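Local coordinates for lipoprotein (Mycoplasma mycoides subsp. capri, PDB 7ADK) that is probably a surface-attached lipoprotein peptidase of the PA clan, related to the mycoplasma proteases that cleave antibodies, at residues B[238-243]-B[714-719]; B[510-515]-B[808-813]; B[518-523]-B[741-746]. One frame throughout, in Å; residues are numbered along the deposited sequence.

Contact 1: B[238-243]-B[714-719]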
loop_
_atom_site.group_PDB
_atom_site.type_symbol
_atom_site.label_atom_id
_atom_site.label_comp_id
_atom_site.label_asym_id
_atom_site.label_seq_id
_atom_site.Cartn_x
_atom_site.Cartn_y
_atom_site.Cartn_z
ATOM N N LYS B 238 -50.162 -13.052 -19.538
ATOM C CA LYS B 238 -50.031 -12.505 -18.184
ATOM C C LYS B 238 -49.039 -13.337 -17.358
ATOM O O LYS B 238 -49.045 -14.566 -17.446
ATOM C CB LYS B 238 -51.445 -12.525 -17.564
ATOM C CG LYS B 238 -51.633 -11.936 -16.162
ATOM C CD LYS B 238 -53.081 -12.169 -15.700
ATOM C CE LYS B 238 -53.417 -11.535 -14.353
ATOM N NZ LYS B 238 -53.658 -10.097 -14.438
ATOM N N GLY B 239 -48.272 -12.655 -16.501
ATOM C CA GLY B 239 -47.332 -13.212 -15.519
ATOM C C GLY B 239 -45.855 -12.844 -15.739
ATOM O O GLY B 239 -45.463 -12.397 -16.815
ATOM N N PHE B 240 -45.026 -13.090 -14.732
ATOM C CA PHE B 240 -43.567 -12.961 -14.717
ATOM C C PHE B 240 -42.851 -14.244 -14.308
ATOM O O PHE B 240 -43.271 -14.922 -13.374
ATOM C CB PHE B 240 -43.133 -11.907 -13.696
ATOM C CG PHE B 240 -43.184 -10.445 -14.048
ATOM C CD1 PHE B 240 -43.160 -10.021 -15.383
ATOM C CD2 PHE B 240 -43.057 -9.510 -13.011
ATOM C CE1 PHE B 240 -42.968 -8.669 -15.667
ATOM C CE2 PHE B 240 -42.862 -8.157 -13.297
ATOM C CZ PHE B 240 -42.784 -7.749 -14.634
ATOM N N THR B 241 -41.691 -14.511 -14.900
ATOM C CA THR B 241 -40.775 -15.568 -14.451
ATOM C C THR B 241 -39.517 -14.944 -13.849
ATOM O O THR B 241 -38.753 -14.290 -14.550
ATOM C CB THR B 241 -40.407 -16.498 -15.614
ATOM O OG1 THR B 241 -41.563 -17.086 -16.154
ATOM C CG2 THR B 241 -39.506 -17.638 -15.171
ATOM N N LEU B 242 -39.261 -15.194 -12.565
ATOM C CA LEU B 242 -38.056 -14.791 -11.840
ATOM C C LEU B 242 -37.109 -16.002 -11.737
ATOM O O LEU B 242 -37.541 -17.039 -11.237
ATOM C CB LEU B 242 -38.493 -14.255 -10.472
ATOM C CG LEU B 242 -37.329 -13.900 -9.534
ATOM C CD1 LEU B 242 -37.612 -12.580 -8.832
ATOM C CD2 LEU B 242 -37.120 -14.964 -8.463
ATOM N N PRO B 243 -35.869 -15.938 -12.238
ATOM C CA PRO B 243 -34.977 -17.096 -12.361
ATOM C C PRO B 243 -34.013 -17.295 -11.180
ATOM O O PRO B 243 -33.656 -16.342 -10.493
ATOM C CB PRO B 243 -34.192 -16.828 -13.633
ATOM C CG PRO B 243 -34.011 -15.327 -13.551
ATOM C CD PRO B 243 -35.329 -14.825 -12.984
ATOM N N ASP B 714 -33.236 -0.895 -14.026
ATOM C CA ASP B 714 -34.332 -1.175 -13.100
ATOM C C ASP B 714 -33.981 -2.500 -12.426
ATOM O O ASP B 714 -33.810 -3.528 -13.085
ATOM C CB ASP B 714 -35.666 -1.204 -13.869
ATOM C CG ASP B 714 -36.907 -1.672 -13.088
ATOM O OD1 ASP B 714 -36.795 -2.150 -11.945
ATOM O OD2 ASP B 714 -38.025 -1.596 -13.666
ATOM N N ALA B 715 -33.781 -2.452 -11.111
ATOM C CA ALA B 715 -33.212 -3.555 -10.367
ATOM C C ALA B 715 -34.076 -4.812 -10.409
ATOM O O ALA B 715 -33.527 -5.892 -10.555
ATOM C CB ALA B 715 -32.992 -3.129 -8.931
ATOM N N PHE B 716 -35.405 -4.740 -10.320
ATOM C CA PHE B 716 -36.185 -5.973 -10.231
ATOM C C PHE B 716 -36.188 -6.757 -11.545
ATOM O O PHE B 716 -35.996 -7.972 -11.528
ATOM C CB PHE B 716 -37.573 -5.709 -9.664
ATOM C CG PHE B 716 -38.335 -6.988 -9.405
ATOM C CD1 PHE B 716 -38.079 -7.734 -8.247
ATOM C CD2 PHE B 716 -39.234 -7.473 -10.365
ATOM C CE1 PHE B 716 -38.701 -8.979 -8.056
ATOM C CE2 PHE B 716 -39.861 -8.721 -10.169
ATOM C CZ PHE B 716 -39.579 -9.482 -9.025
ATOM N N ILE B 717 -36.273 -6.083 -12.692
ATOM C CA ILE B 717 -36.204 -6.731 -14.014
ATOM C C ILE B 717 -34.799 -7.279 -14.350
ATOM O O ILE B 717 -34.674 -8.043 -15.303
ATOM C CB ILE B 717 -36.759 -5.767 -15.099
ATOM C CG1 ILE B 717 -38.212 -5.341 -14.805
ATOM C CG2 ILE B 717 -36.679 -6.306 -16.535
ATOM C CD1 ILE B 717 -39.245 -6.468 -14.809
ATOM N N THR B 718 -33.761 -6.966 -13.565
ATOM C CA THR B 718 -32.360 -7.150 -13.983
ATOM C C THR B 718 -31.469 -7.832 -12.930
ATOM O O THR B 718 -30.661 -8.695 -13.255
ATOM C CB THR B 718 -31.760 -5.783 -14.358
ATOM O OG1 THR B 718 -32.653 -5.009 -15.117
ATOM C CG2 THR B 718 -30.503 -5.917 -15.127
ATOM N N VAL B 719 -31.611 -7.443 -11.666
ATOM C CA VAL B 719 -30.709 -7.688 -10.527
ATOM C C VAL B 719 -31.529 -7.955 -9.249
ATOM O O VAL B 719 -31.203 -7.477 -8.170
ATOM C CB VAL B 719 -29.686 -6.533 -10.341
ATOM C CG1 VAL B 719 -28.491 -6.941 -9.488
ATOM C CG2 VAL B 719 -29.090 -6.029 -11.648
#

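Contact 2: B[510-515]-B[808-813]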
loop_
_atom_site.group_PDB
_atom_site.type_symbol
_atom_site.label_atom_id
_atom_site.label_comp_id
_atom_site.label_asym_id
_atom_site.label_seq_id
_atom_site.Cartn_x
_atom_site.Cartn_y
_atom_site.Cartn_z
ATOM N N THR B 510 -37.556 -0.795 3.262
ATOM C CA THR B 510 -38.229 -2.069 2.992
ATOM C C THR B 510 -39.668 -1.834 2.563
ATOM O O THR B 510 -40.414 -1.086 3.189
ATOM C CB THR B 510 -38.216 -2.992 4.211
ATOM O OG1 THR B 510 -38.609 -2.306 5.380
ATOM C CG2 THR B 510 -36.851 -3.607 4.441
ATOM N N ASP B 511 -40.079 -2.496 1.489
ATOM C CA ASP B 511 -41.470 -2.609 1.046
ATOM C C ASP B 511 -42.200 -1.269 0.845
ATOM O O ASP B 511 -43.408 -1.128 1.011
ATOM C CB ASP B 511 -42.200 -3.622 1.921
ATOM C CG ASP B 511 -43.230 -4.454 1.170
ATOM O OD1 ASP B 511 -43.178 -4.561 -0.066
ATOM O OD2 ASP B 511 -44.115 -5.021 1.822
ATOM N N PHE B 512 -41.440 -0.268 0.409
ATOM C CA PHE B 512 -41.838 1.135 0.275
ATOM C C PHE B 512 -42.822 1.453 -0.863
ATOM O O PHE B 512 -43.279 2.591 -0.963
ATOM C CB PHE B 512 -40.570 1.984 0.170
ATOM C CG PHE B 512 -39.768 1.740 -1.087
ATOM C CD1 PHE B 512 -40.060 2.432 -2.267
ATOM C CD2 PHE B 512 -38.717 0.811 -1.064
ATOM C CE1 PHE B 512 -39.280 2.219 -3.409
ATOM C CE2 PHE B 512 -37.947 0.590 -2.213
ATOM C CZ PHE B 512 -38.219 1.305 -3.385
ATOM N N ILE B 513 -43.177 0.480 -1.705
ATOM C CA ILE B 513 -44.193 0.583 -2.771
ATOM C C ILE B 513 -45.563 0.011 -2.351
ATOM O O ILE B 513 -46.561 0.243 -3.031
ATOM C CB ILE B 513 -43.641 -0.108 -4.045
ATOM C CG1 ILE B 513 -42.374 0.571 -4.584
ATOM C CG2 ILE B 513 -44.640 -0.208 -5.201
ATOM C CD1 ILE B 513 -42.486 2.055 -4.926
ATOM N N ASN B 514 -45.643 -0.747 -1.249
ATOM C CA ASN B 514 -46.750 -1.665 -0.931
ATOM C C ASN B 514 -48.073 -1.024 -0.430
ATOM O O ASN B 514 -48.693 -1.486 0.530
ATOM C CB ASN B 514 -46.209 -2.804 -0.049
ATOM C CG ASN B 514 -47.006 -4.103 -0.118
ATOM O OD1 ASN B 514 -48.000 -4.222 -0.816
ATOM N ND2 ASN B 514 -46.585 -5.132 0.574
ATOM N N GLU B 515 -48.515 0.045 -1.097
ATOM C CA GLU B 515 -49.930 0.404 -1.195
ATOM C C GLU B 515 -50.556 -0.481 -2.289
ATOM O O GLU B 515 -49.859 -0.951 -3.167
ATOM C CB GLU B 515 -50.108 1.906 -1.487
ATOM C CG GLU B 515 -51.585 2.318 -1.593
ATOM C CD GLU B 515 -51.848 3.827 -1.595
ATOM O OE1 GLU B 515 -51.126 4.591 -2.267
ATOM O OE2 GLU B 515 -52.835 4.267 -0.960
ATOM N N TYR B 808 -41.243 7.237 -6.973
ATOM C CA TYR B 808 -41.019 7.294 -5.540
ATOM C C TYR B 808 -39.897 8.264 -5.172
ATOM O O TYR B 808 -38.977 8.501 -5.944
ATOM C CB TYR B 808 -40.742 5.874 -5.007
ATOM C CG TYR B 808 -39.424 5.234 -5.394
ATOM C CD1 TYR B 808 -39.342 4.360 -6.489
ATOM C CD2 TYR B 808 -38.281 5.478 -4.616
ATOM C CE1 TYR B 808 -38.118 3.763 -6.825
ATOM C CE2 TYR B 808 -37.057 4.896 -4.957
ATOM C CZ TYR B 808 -36.966 4.049 -6.070
ATOM O OH TYR B 808 -35.768 3.537 -6.445
ATOM N N ASP B 809 -39.934 8.776 -3.951
ATOM C CA ASP B 809 -38.804 9.429 -3.307
ATOM C C ASP B 809 -38.713 8.920 -1.869
ATOM O O ASP B 809 -39.652 9.089 -1.095
ATOM C CB ASP B 809 -38.980 10.943 -3.422
ATOM C CG ASP B 809 -37.784 11.746 -2.916
ATOM O OD1 ASP B 809 -37.119 11.304 -1.956
ATOM O OD2 ASP B 809 -37.546 12.833 -3.485
ATOM N N LEU B 810 -37.624 8.242 -1.519
ATOM C CA LEU B 810 -37.448 7.633 -0.198
ATOM C C LEU B 810 -36.748 8.541 0.831
ATOM O O LEU B 810 -36.569 8.138 1.974
ATOM C CB LEU B 810 -36.981 6.163 -0.291
ATOM C CG LEU B 810 -35.824 5.795 -1.218
ATOM C CD1 LEU B 810 -34.542 6.418 -0.718
ATOM C CD2 LEU B 810 -35.672 4.292 -1.303
ATOM N N ILE B 811 -36.493 9.806 0.485
ATOM C CA ILE B 811 -36.102 10.878 1.412
ATOM C C ILE B 811 -37.297 11.807 1.703
ATOM O O ILE B 811 -37.575 12.097 2.862
ATOM C CB ILE B 811 -34.880 11.643 0.860
ATOM C CG1 ILE B 811 -33.670 10.725 0.606
ATOM C CG2 ILE B 811 -34.481 12.827 1.742
ATOM C CD1 ILE B 811 -32.997 10.144 1.831
ATOM N N TYR B 812 -38.040 12.243 0.677
ATOM C CA TYR B 812 -39.152 13.199 0.835
ATOM C C TYR B 812 -40.558 12.579 0.834
ATOM O O TYR B 812 -41.473 13.197 1.378
ATOM C CB TYR B 812 -39.048 14.309 -0.217
ATOM C CG TYR B 812 -37.897 15.270 -0.021
ATOM C CD1 TYR B 812 -38.074 16.424 0.754
ATOM C CD2 TYR B 812 -36.649 15.002 -0.602
ATOM C CE1 TYR B 812 -37.007 17.319 0.939
ATOM C CE2 TYR B 812 -35.583 15.896 -0.429
ATOM C CZ TYR B 812 -35.764 17.067 0.330
ATOM O OH TYR B 812 -34.761 17.961 0.475
ATOM N N GLY B 813 -40.743 11.378 0.284
ATOM C CA GLY B 813 -42.044 10.731 0.140
ATOM C C GLY B 813 -42.922 11.346 -0.954
ATOM O O GLY B 813 -42.486 12.183 -1.741
#

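Contact 3: B[518-523]-B[741-746]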
loop_
_atom_site.group_PDB
_atom_site.type_symbol
_atom_site.label_atom_id
_atom_site.label_comp_id
_atom_site.label_asym_id
_atom_site.label_seq_id
_atom_site.Cartn_x
_atom_site.Cartn_y
_atom_site.Cartn_z
ATOM N N SER B 518 -50.017 -0.845 -6.865
ATOM C CA SER B 518 -48.628 -0.498 -7.210
ATOM C C SER B 518 -47.535 -1.597 -7.106
ATOM O O SER B 518 -46.486 -1.376 -7.721
ATOM C CB SER B 518 -48.205 0.714 -6.386
ATOM O OG SER B 518 -48.964 1.842 -6.733
ATOM N N PRO B 519 -47.667 -2.730 -6.366
ATOM C CA PRO B 519 -46.592 -3.718 -6.191
ATOM C C PRO B 519 -46.202 -4.489 -7.456
ATOM O O PRO B 519 -46.739 -4.292 -8.542
ATOM C CB PRO B 519 -47.077 -4.695 -5.112
ATOM C CG PRO B 519 -48.172 -3.948 -4.382
ATOM C CD PRO B 519 -48.763 -3.090 -5.482
ATOM N N LEU B 520 -45.264 -5.428 -7.292
ATOM C CA LEU B 520 -44.874 -6.376 -8.339
ATOM C C LEU B 520 -45.027 -7.857 -7.979
ATOM O O LEU B 520 -45.090 -8.674 -8.886
ATOM C CB LEU B 520 -43.460 -6.024 -8.808
ATOM C CG LEU B 520 -42.353 -6.112 -7.749
ATOM C CD1 LEU B 520 -41.889 -7.533 -7.479
ATOM C CD2 LEU B 520 -41.176 -5.300 -8.249
ATOM N N LYS B 521 -45.140 -8.238 -6.701
ATOM C CA LYS B 521 -45.170 -9.654 -6.281
ATOM C C LYS B 521 -46.403 -10.430 -6.775
ATOM O O LYS B 521 -46.292 -11.584 -7.175
ATOM C CB LYS B 521 -45.057 -9.737 -4.754
ATOM C CG LYS B 521 -43.642 -9.499 -4.203
ATOM C CD LYS B 521 -42.584 -10.543 -4.592
ATOM C CE LYS B 521 -42.997 -12.025 -4.492
ATOM N NZ LYS B 521 -43.446 -12.441 -3.138
ATOM N N LEU B 522 -47.561 -9.776 -6.843
ATOM C CA LEU B 522 -48.792 -10.295 -7.448
ATOM C C LEU B 522 -48.689 -10.577 -8.969
ATOM O O LEU B 522 -49.620 -11.132 -9.549
ATOM C CB LEU B 522 -49.954 -9.350 -7.085
ATOM C CG LEU B 522 -49.900 -7.952 -7.735
ATOM C CD1 LEU B 522 -50.858 -7.805 -8.908
ATOM C CD2 LEU B 522 -50.267 -6.864 -6.736
ATOM N N LEU B 523 -47.576 -10.198 -9.614
ATOM C CA LEU B 523 -47.282 -10.445 -11.031
ATOM C C LEU B 523 -46.420 -11.694 -11.279
ATOM O O LEU B 523 -46.301 -12.116 -12.420
ATOM C CB LEU B 523 -46.654 -9.184 -11.670
ATOM C CG LEU B 523 -47.370 -7.855 -11.381
ATOM C CD1 LEU B 523 -46.608 -6.695 -12.008
ATOM C CD2 LEU B 523 -48.803 -7.844 -11.895
ATOM N N PHE B 741 -36.592 -9.143 -2.335
ATOM C CA PHE B 741 -35.895 -8.926 -3.610
ATOM C C PHE B 741 -35.394 -7.483 -3.750
ATOM O O PHE B 741 -36.059 -6.538 -3.338
ATOM C CB PHE B 741 -36.822 -9.219 -4.783
ATOM C CG PHE B 741 -37.241 -10.660 -4.899
ATOM C CD1 PHE B 741 -36.342 -11.605 -5.404
ATOM C CD2 PHE B 741 -38.519 -11.060 -4.474
ATOM C CE1 PHE B 741 -36.722 -12.949 -5.513
ATOM C CE2 PHE B 741 -38.898 -12.400 -4.590
ATOM C CZ PHE B 741 -38.006 -13.342 -5.118
ATOM N N ASN B 742 -34.270 -7.285 -4.434
ATOM C CA ASN B 742 -33.780 -5.960 -4.806
ATOM C C ASN B 742 -34.701 -5.297 -5.855
ATOM O O ASN B 742 -35.060 -5.889 -6.870
ATOM C CB ASN B 742 -32.343 -6.077 -5.328
ATOM C CG ASN B 742 -31.267 -5.915 -4.277
ATOM O OD1 ASN B 742 -30.648 -4.872 -4.170
ATOM N ND2 ASN B 742 -30.958 -6.925 -3.509
ATOM N N TYR B 743 -35.056 -4.038 -5.627
ATOM C CA TYR B 743 -35.990 -3.233 -6.400
ATOM C C TYR B 743 -35.580 -1.750 -6.482
ATOM O O TYR B 743 -34.869 -1.234 -5.620
ATOM C CB TYR B 743 -37.376 -3.388 -5.761
ATOM C CG TYR B 743 -38.435 -2.510 -6.386
ATOM C CD1 TYR B 743 -39.043 -2.870 -7.597
ATOM C CD2 TYR B 743 -38.738 -1.270 -5.810
ATOM C CE1 TYR B 743 -39.950 -2.009 -8.228
ATOM C CE2 TYR B 743 -39.625 -0.397 -6.444
ATOM C CZ TYR B 743 -40.250 -0.774 -7.644
ATOM O OH TYR B 743 -41.183 0.035 -8.188
ATOM N N GLY B 744 -36.068 -1.038 -7.492
ATOM C CA GLY B 744 -35.934 0.409 -7.668
ATOM C C GLY B 744 -35.092 0.820 -8.874
ATOM O O GLY B 744 -34.573 -0.025 -9.604
ATOM N N LEU B 745 -34.977 2.128 -9.101
ATOM C CA LEU B 745 -34.075 2.691 -10.104
ATOM C C LEU B 745 -32.637 2.575 -9.597
ATOM O O LEU B 745 -32.365 2.929 -8.450
ATOM C CB LEU B 745 -34.479 4.147 -10.390
ATOM C CG LEU B 745 -33.546 4.916 -11.344
ATOM C CD1 LEU B 745 -33.538 4.326 -12.739
ATOM C CD2 LEU B 745 -33.999 6.362 -11.455
ATOM N N GLU B 746 -31.712 2.117 -10.429
ATOM C CA GLU B 746 -30.313 1.950 -10.053
ATOM C C GLU B 746 -29.331 2.375 -11.148
ATOM O O GLU B 746 -29.666 2.462 -12.326
ATOM C CB GLU B 746 -30.029 0.521 -9.564
ATOM C CG GLU B 746 -30.807 0.160 -8.298
ATOM C CD GLU B 746 -30.298 -1.065 -7.533
ATOM O OE1 GLU B 746 -29.372 -1.761 -7.982
ATOM O OE2 GLU B 746 -30.869 -1.374 -6.469
#

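Contact 1: B[238-243]-B[714-719]
Two phenylalanine rings, Phe240 and Phe716, meet here with an aliphatic tip beside each. Phe240 CD2 lies at the edge of the Phe716 ring, near its plane, 4.3 Å from Phe716 CE2. Around Phe716, Leu242 adds a methyl at a slant, CD1 standing 3.7 Å from Phe716 CZ, and the two side chains cross at about a right angle. The far end of Phe240 is taken by Ile717, whose CD1 comes obliquely to 3.8 Å from Phe240 CZ. Phe716 has CG anti to its backbone N (chi1 -173°), which carries the ring off the short helix toward 238-243. All four side chains are buried, and their contact is wholly apolar. The start of that helix is held by Asp714 at the N-cap position, where OD1 accepts a weak bond from Phe716 N, while Thr718 OG1 donates to Asp714 O at 2.8 Å. The other carboxylate oxygen, Asp714 OD2, binds the hydroxyls of Tyr796 and Tyr803. The contact thus lays a loop that follows helix 220-226 against helix 715-719, itself placed directly after strand 712-714; strand 737-747 lies alongside, its Phe741 touching Leu242 and its Tyr743 touching Phe716.

Contact 2: B[510-515]-B[808-813]
A type I turn, Asp511 to Asn514, packs through Phe512 and Ile513 against Tyr808 and Leu810, where strand 807-809 runs out of the mixed sheet into an Asx turn. At its centre is a T-shaped (edge-to-face) aromatic pair. The edge of Phe512 is directed into one face of Tyr808, with CE1 over the middle of the tyrosine ring, 3.6 Å from Tyr808 CG. The ring centroids are 4.7 Å apart and the planes incline at 58°. Both rings swing between their own backbone N and carbonyl carbon (chi1 66° for Phe512, 70° for Tyr808), the rotamer that brings edge and face together. Leu810 CD2 lies over one face of Phe512, while Ile513 CD1 reaches Tyr808 CB at 4.2 Å. Tyr808 OH hydrogen-bonds Leu745 N of strand 737-747, which lies beyond the adjacent strand 783-792. Asn514 ND2 ties the turn's ends by donating to Asp511 OD2, and on the strand side Asp809 OD2 forms a salt bridge to Arg790 of strand 783-792. Asp809 OD1 takes two backbone donors, Ile811 N nearly in line with the C-O bond and Tyr812 N, 2.9 Å away, from above the carboxylate plane.

Contact 3: B[518-523]-B[741-746]
The backbones keep well apart, CA of Leu520 and CA of Tyr743 being 9.6 Å from each other, so a loop leading into a 3-10 turn at 521-523 meets the strand 737-747 through side chains alone. Leu520 and Tyr743 make the main touch. Leu520 CD2 comes obliquely to the tyrosine ring, 3.3 Å from Tyr743 CD1 and 3.5 Å from Tyr743 CE1, and the two side chains run past each other in opposite directions. Tyr743 has its ring anti to the backbone N (chi1 175°), which stretches it out from the strand toward the loop. The second touch is between Lys521 and Phe741, crossing at about a right angle. The methylenes of the lysine do the touching: CD lies 4.1 Å from Phe741 CD2, in an oblique approach to the ring. The lysine chain is bent at each torsion beyond the first, and its ammonium ends up bound to the carbonyl oxygens of Ala534 and Tyr531, so one residue serves both the apolar packing and the loop backbone. The 3-10 turn is closed by Leu523 N donating to Leu520 O at 3.0 Å. On the strand side, Gly744 is joined by a backbone hydrogen bond to Ala715. Phe741 also meets Tyr531 edge-to-face. Beyond the contact, strand 535-537 pairs in parallel with 737-747, its Ile536 touching both Leu520 and Tyr743, and Phe716 of helix 715-719 packs on the same two side chains.

All three contacts are largely buried and apolar, and all reach the mixed sheet or the helix next to it; the exception is Lys521 in contact 3, which is partly exposed and ends on backbone carbonyls. Contacts 1 and 3 lie closest, their centres 8 Å apart, and are joined by a backbone hydrogen bond, Ala715 N to Gly744 O. Contacts 2 and 3 both reach the mixed sheet, at strands 807-809 and 737-747, from the loop between strands 503-507 and 535-537, with Ile513 packing on Tyr743. Contacts 1 and 2 do not touch. Aliphatic-aromatic packing runs through all three, but only contact 2 has a T-shaped pair between its own two segments.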